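Methylated RNA-binding protein 1 (Saccharomyces cerevisiae S288c, PDB 4RCM) reads N6-methyladenosine in RNA through its YTH domain and, by binding the 3'-UTR of PHO4 mRNA, lowers that transcript's stability and so regulates phosphate metabolism. Local coordinates at residues K60-F65 against V76-S81; I108-N113 against S156-F161. All blocks are in the same frame, centred on the assembly; numbering follows the deposited sequence.

Both contacts hang on the mixed sheet of the YTH domain, whose neighbouring strands 72-79 and 102-112 carry one side of each. Interaction 1 is the core: 60-65 pairs with 76-81 inside the sheet through antiparallel backbone bonds, firmest between Leu63 and Ala77, and apolar side chains, with charged groups confined to one end. Interaction 2, centred about 18 Å from it, is only partly buried and fastens a loop without regular structure, 156-161, across the end of strand 102-112. There a single direct backbone bond is supplemented by bridging waters and by an arginine clamped flat between aliphatic groups. The two contacts meet where Val76 N faces Ile108 O at 2.8 Å, probably hydrogen-bonded.

Interaction 1: residues K60-F65 against V76-S81; sequences KVFLFF and VAEMVS
Val76 sits between two aromatic rings of strand 61-67: its CG1, anti to the backbone N, reaches CD2 of Phe62 at 3.8 Å, and its CG2 reaches CD1 of Phe64. Helix 141-151 covers this face through Ile148. On the other face the Ala77 methyl meets Phe65 CE1, while Val61 CG1 packs alongside Met79 CB. Between the faces, Leu63 N gives Ala77 O a short bond of 2.7 Å, nearly along the C=O axis, and Ala77 N returns one to Leu63 O in the carbonyl plane. Further along, the extended Glu78 chain crosses obliquely over Phe62, its CG lying 4.2 Å from the ring centroid in a CH-pi contact toward the rim, the carboxylate almost parallel to the ring (17°). Glu78 OE2 lies 3.4 Å from Lys60 CG, beside the aliphatic chain, and the charged ends stay apart: one water joins Lys60 NZ to Glu78 OE1, another joins OE2 to Val61 N and Met79 O. Asn11 O also accepts a bond from Lys60 NZ. The arrangement is a beta hairpin within the YTH sheet, the side chain of Phe65 lying about 5 Å from that of Ser23, which binds the N6-methyladenosine residue.

Interaction 2: residues I108-N113 against S156-F161; sequences IVRDIN and SDIFSF
The loop that follows helix 141-151 passes over the end of strand 102-112, its path turned 110° from that of the strand where they touch. Asp111 N gives Phe159 O a nearly straight bond of 2.7 Å (173° at the hydrogen), the one direct hydrogen bond between the segments. Beside it, Arg110 has the largest share of the contact. Its chain starts in the crowded position between N and carbonyl carbon (chi1 55°) and bends twice more, folding the guanidinium back so that NE bonds to Asp111 O. Ile158 CD1 sits over the centre of one guanidinium face, 3.6 Å from Arg110 CZ, and Ile112 CD1 covers the opposite face nearer the rim. The buried charge is met by Asp155 in a salt bridge and by the carbonyls of Phe151 and Thr153, which ties the end of the helix and the following loop of this YTH domain to its central sheet. An alanine at Arg110 would lose the guanidinium and would probably loosen the loop, leaving Ile158 without its flat partner. One water bridges Arg110 NH2, Asp111 O and Phe159 N; a second joins Asp111 OD1 to Phe161 N, 2.9 Å from the latter. Asp111 OD2, salt-bridged to Arg72, also lies in plane at the edge of the Phe159 ring, 3.7 Å from CD2. Farther along the loop, the Phe161 ring takes Val109 CG1 of the strand over one face, 3.8 Å from its centroid, in a CH-pi contact; helix 26-35 adds Val29 and Leu26 around the same ring.

Interaction 1: residues K60-F65 against V76-S81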
# COMPACT_ATOMS: atom_id res chain seq x y z
N LYS A 60 13.28 2.72 2.21
CA LYS A 60 12.04 2.90 1.41
C LYS A 60 10.74 2.95 2.27
O LYS A 60 10.76 2.52 3.41
CB LYS A 60 11.94 1.72 0.40
CG LYS A 60 13.19 1.56 -0.48
CD LYS A 60 13.09 0.37 -1.42
CE LYS A 60 14.35 0.14 -2.27
NZ LYS A 60 14.24 -1.11 -3.12
N VAL A 61 9.65 3.50 1.69
CA VAL A 61 8.26 3.38 2.22
C VAL A 61 7.42 2.53 1.26
O VAL A 61 7.32 2.83 0.04
CB VAL A 61 7.59 4.73 2.44
CG1 VAL A 61 6.10 4.60 2.76
CG2 VAL A 61 8.25 5.46 3.59
N PHE A 62 6.85 1.46 1.81
CA PHE A 62 5.87 0.64 1.09
C PHE A 62 4.49 0.73 1.70
O PHE A 62 4.33 0.91 2.95
CB PHE A 62 6.32 -0.81 1.05
CG PHE A 62 7.45 -1.03 0.12
CD1 PHE A 62 8.74 -0.77 0.53
CD2 PHE A 62 7.21 -1.40 -1.17
CE1 PHE A 62 9.79 -0.96 -0.33
CE2 PHE A 62 8.24 -1.58 -2.06
CZ PHE A 62 9.54 -1.35 -1.64
N LEU A 63 3.49 0.56 0.82
CA LEU A 63 2.06 0.70 1.13
C LEU A 63 1.34 -0.54 0.76
O LEU A 63 1.34 -0.87 -0.42
CB LEU A 63 1.47 1.78 0.31
CG LEU A 63 2.30 3.09 0.47
CD1 LEU A 63 1.69 4.13 -0.39
CD2 LEU A 63 2.27 3.53 1.90
N PHE A 64 0.75 -1.21 1.74
CA PHE A 64 -0.12 -2.34 1.44
C PHE A 64 -1.53 -1.79 1.15
O PHE A 64 -2.25 -1.34 2.06
CB PHE A 64 -0.19 -3.31 2.61
CG PHE A 64 1.13 -3.93 2.99
CD1 PHE A 64 1.74 -4.87 2.16
CD2 PHE A 64 1.75 -3.62 4.19
CE1 PHE A 64 2.93 -5.48 2.53
CE2 PHE A 64 2.97 -4.23 4.54
CZ PHE A 64 3.53 -5.16 3.71
N PHE A 65 -1.93 -1.80 -0.11
CA PHE A 65 -3.29 -1.40 -0.48
C PHE A 65 -4.41 -2.39 -0.17
O PHE A 65 -4.43 -3.54 -0.64
CB PHE A 65 -3.32 -1.05 -1.93
CG PHE A 65 -2.90 0.35 -2.18
CD1 PHE A 65 -1.56 0.70 -2.23
CD2 PHE A 65 -3.86 1.31 -2.39
CE1 PHE A 65 -1.19 2.04 -2.49
CE2 PHE A 65 -3.50 2.62 -2.67
CZ PHE A 65 -2.17 2.98 -2.68
N VAL A 76 0.96 -3.95 -3.67
CA VAL A 76 1.94 -3.16 -2.87
C VAL A 76 2.50 -2.06 -3.73
O VAL A 76 2.91 -2.29 -4.82
CB VAL A 76 3.06 -4.08 -2.35
CG1 VAL A 76 3.90 -3.35 -1.32
CG2 VAL A 76 2.47 -5.38 -1.72
N ALA A 77 2.57 -0.85 -3.20
CA ALA A 77 3.17 0.24 -3.94
C ALA A 77 4.23 0.87 -3.06
O ALA A 77 4.15 0.81 -1.79
CB ALA A 77 2.15 1.30 -4.31
N GLU A 78 5.22 1.44 -3.73
CA GLU A 78 6.27 2.16 -3.03
C GLU A 78 5.94 3.59 -3.19
O GLU A 78 5.56 3.98 -4.30
CB GLU A 78 7.63 1.87 -3.67
CG GLU A 78 8.81 2.42 -2.87
CD GLU A 78 10.19 2.19 -3.50
OE1 GLU A 78 10.33 1.55 -4.56
OE2 GLU A 78 11.15 2.73 -2.94
N MET A 79 6.09 4.37 -2.10
CA MET A 79 6.02 5.83 -2.12
C MET A 79 7.36 6.39 -2.63
O MET A 79 8.42 6.12 -2.05
CB MET A 79 5.72 6.36 -0.68
CG MET A 79 5.67 7.86 -0.54
SD MET A 79 5.30 8.28 1.17
CE MET A 79 5.12 10.07 1.02
N VAL A 80 7.32 7.17 -3.72
CA VAL A 80 8.54 7.54 -4.41
C VAL A 80 8.66 9.05 -4.56
O VAL A 80 9.50 9.55 -5.28
CB VAL A 80 8.72 6.79 -5.80
CG1 VAL A 80 8.81 5.29 -5.60
CG2 VAL A 80 7.62 7.11 -6.78
N SER A 81 7.82 9.78 -3.86
CA SER A 81 7.98 11.23 -3.71
C SER A 81 7.26 11.68 -2.45
O SER A 81 6.44 10.92 -1.86
CB SER A 81 7.38 11.97 -4.93
OG SER A 81 5.99 12.31 -4.81
O HOH W 1 11.80 -0.53 -4.73
O HOH W 2 10.49 4.62 -1.02

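Interaction 2: residues I108-N113 against S156-F161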
# COMPACT_ATOMS: atom_id res chain seq x y z
N ILE A 108 3.91 -4.61 -6.80
CA ILE A 108 3.19 -5.90 -6.84
C ILE A 108 1.68 -5.74 -7.02
O ILE A 108 1.04 -4.98 -6.32
CB ILE A 108 3.42 -6.75 -5.57
CG1 ILE A 108 4.88 -7.14 -5.43
CG2 ILE A 108 2.54 -8.05 -5.57
CD1 ILE A 108 5.29 -7.52 -4.02
N VAL A 109 1.08 -6.53 -7.93
CA VAL A 109 -0.35 -6.40 -8.19
C VAL A 109 -0.88 -7.81 -8.25
O VAL A 109 -0.57 -8.52 -9.20
CB VAL A 109 -0.65 -5.69 -9.52
CG1 VAL A 109 -2.16 -5.66 -9.79
CG2 VAL A 109 -0.09 -4.29 -9.50
N ARG A 110 -1.57 -8.23 -7.18
CA ARG A 110 -2.18 -9.53 -7.05
C ARG A 110 -2.92 -9.53 -5.72
O ARG A 110 -2.57 -8.81 -4.82
CB ARG A 110 -1.18 -10.68 -7.08
CG ARG A 110 -0.03 -10.62 -6.05
CD ARG A 110 -0.26 -11.37 -4.71
NE ARG A 110 -0.85 -12.72 -4.85
CZ ARG A 110 -0.18 -13.88 -4.87
NH1 ARG A 110 1.15 -13.94 -4.81
NH2 ARG A 110 -0.87 -14.98 -4.99
N ASP A 111 -3.95 -10.33 -5.62
CA ASP A 111 -4.71 -10.43 -4.36
C ASP A 111 -4.08 -11.45 -3.41
O ASP A 111 -3.56 -12.46 -3.82
CB ASP A 111 -6.16 -10.84 -4.65
CG ASP A 111 -6.98 -9.71 -5.28
OD1 ASP A 111 -6.54 -8.52 -5.39
OD2 ASP A 111 -8.12 -10.02 -5.69
N ILE A 112 -4.13 -11.16 -2.13
CA ILE A 112 -3.86 -12.17 -1.13
C ILE A 112 -5.20 -12.40 -0.38
O ILE A 112 -5.84 -11.44 0.03
CB ILE A 112 -2.76 -11.70 -0.18
CG1 ILE A 112 -1.38 -11.70 -0.88
CG2 ILE A 112 -2.77 -12.50 1.12
CD1 ILE A 112 -0.88 -13.01 -1.49
N ASN A 113 -5.63 -13.65 -0.21
CA ASN A 113 -6.88 -13.91 0.54
C ASN A 113 -6.78 -13.45 2.01
O ASN A 113 -5.77 -13.68 2.64
CB ASN A 113 -7.24 -15.39 0.48
CG ASN A 113 -7.37 -15.90 -0.95
OD1 ASN A 113 -7.88 -15.20 -1.84
ND2 ASN A 113 -6.90 -17.11 -1.19
N SER A 156 -0.29 -20.92 -7.73
CA SER A 156 -0.94 -21.38 -8.95
C SER A 156 -2.35 -20.77 -9.15
O SER A 156 -2.82 -20.64 -10.29
CB SER A 156 -0.97 -22.91 -9.00
OG SER A 156 -1.46 -23.47 -7.80
N ASP A 157 -2.99 -20.36 -8.05
CA ASP A 157 -4.31 -19.70 -8.08
C ASP A 157 -4.24 -18.16 -8.19
O ASP A 157 -5.24 -17.47 -7.99
CB ASP A 157 -5.12 -20.07 -6.79
CG ASP A 157 -4.37 -19.71 -5.48
OD1 ASP A 157 -3.29 -19.07 -5.53
OD2 ASP A 157 -4.86 -20.06 -4.38
N ILE A 158 -3.07 -17.61 -8.52
CA ILE A 158 -2.89 -16.15 -8.39
C ILE A 158 -3.93 -15.37 -9.20
O ILE A 158 -4.20 -15.71 -10.32
CB ILE A 158 -1.48 -15.70 -8.81
CG1 ILE A 158 -1.28 -14.21 -8.51
CG2 ILE A 158 -1.24 -15.97 -10.29
CD1 ILE A 158 0.19 -13.81 -8.45
N PHE A 159 -4.47 -14.30 -8.59
CA PHE A 159 -5.50 -13.45 -9.19
C PHE A 159 -5.15 -12.01 -8.93
O PHE A 159 -4.62 -11.67 -7.85
CB PHE A 159 -6.91 -13.74 -8.62
CG PHE A 159 -8.02 -13.04 -9.36
CD1 PHE A 159 -8.51 -13.56 -10.57
CD2 PHE A 159 -8.58 -11.85 -8.87
CE1 PHE A 159 -9.53 -12.89 -11.28
CE2 PHE A 159 -9.60 -11.19 -9.57
CZ PHE A 159 -10.07 -11.70 -10.77
N SER A 160 -5.48 -11.16 -9.88
CA SER A 160 -5.31 -9.70 -9.69
C SER A 160 -6.46 -8.82 -10.20
O SER A 160 -7.32 -9.27 -10.98
CB SER A 160 -4.00 -9.24 -10.34
OG SER A 160 -4.10 -8.96 -11.72
N PHE A 161 -6.46 -7.56 -9.77
CA PHE A 161 -7.43 -6.61 -10.28
C PHE A 161 -7.12 -6.16 -11.73
O PHE A 161 -7.82 -5.29 -12.27
CB PHE A 161 -7.56 -5.38 -9.35
CG PHE A 161 -6.35 -4.42 -9.33
CD1 PHE A 161 -5.97 -3.68 -10.45
CD2 PHE A 161 -5.64 -4.21 -8.14
CE1 PHE A 161 -4.89 -2.79 -10.38
CE2 PHE A 161 -4.57 -3.34 -8.08
CZ PHE A 161 -4.19 -2.64 -9.21
O HOH W 3 -3.89 -14.16 -5.64
O HOH W 4 -3.06 -16.42 -4.34
O HOH W 5 -4.82 -7.37 -7.35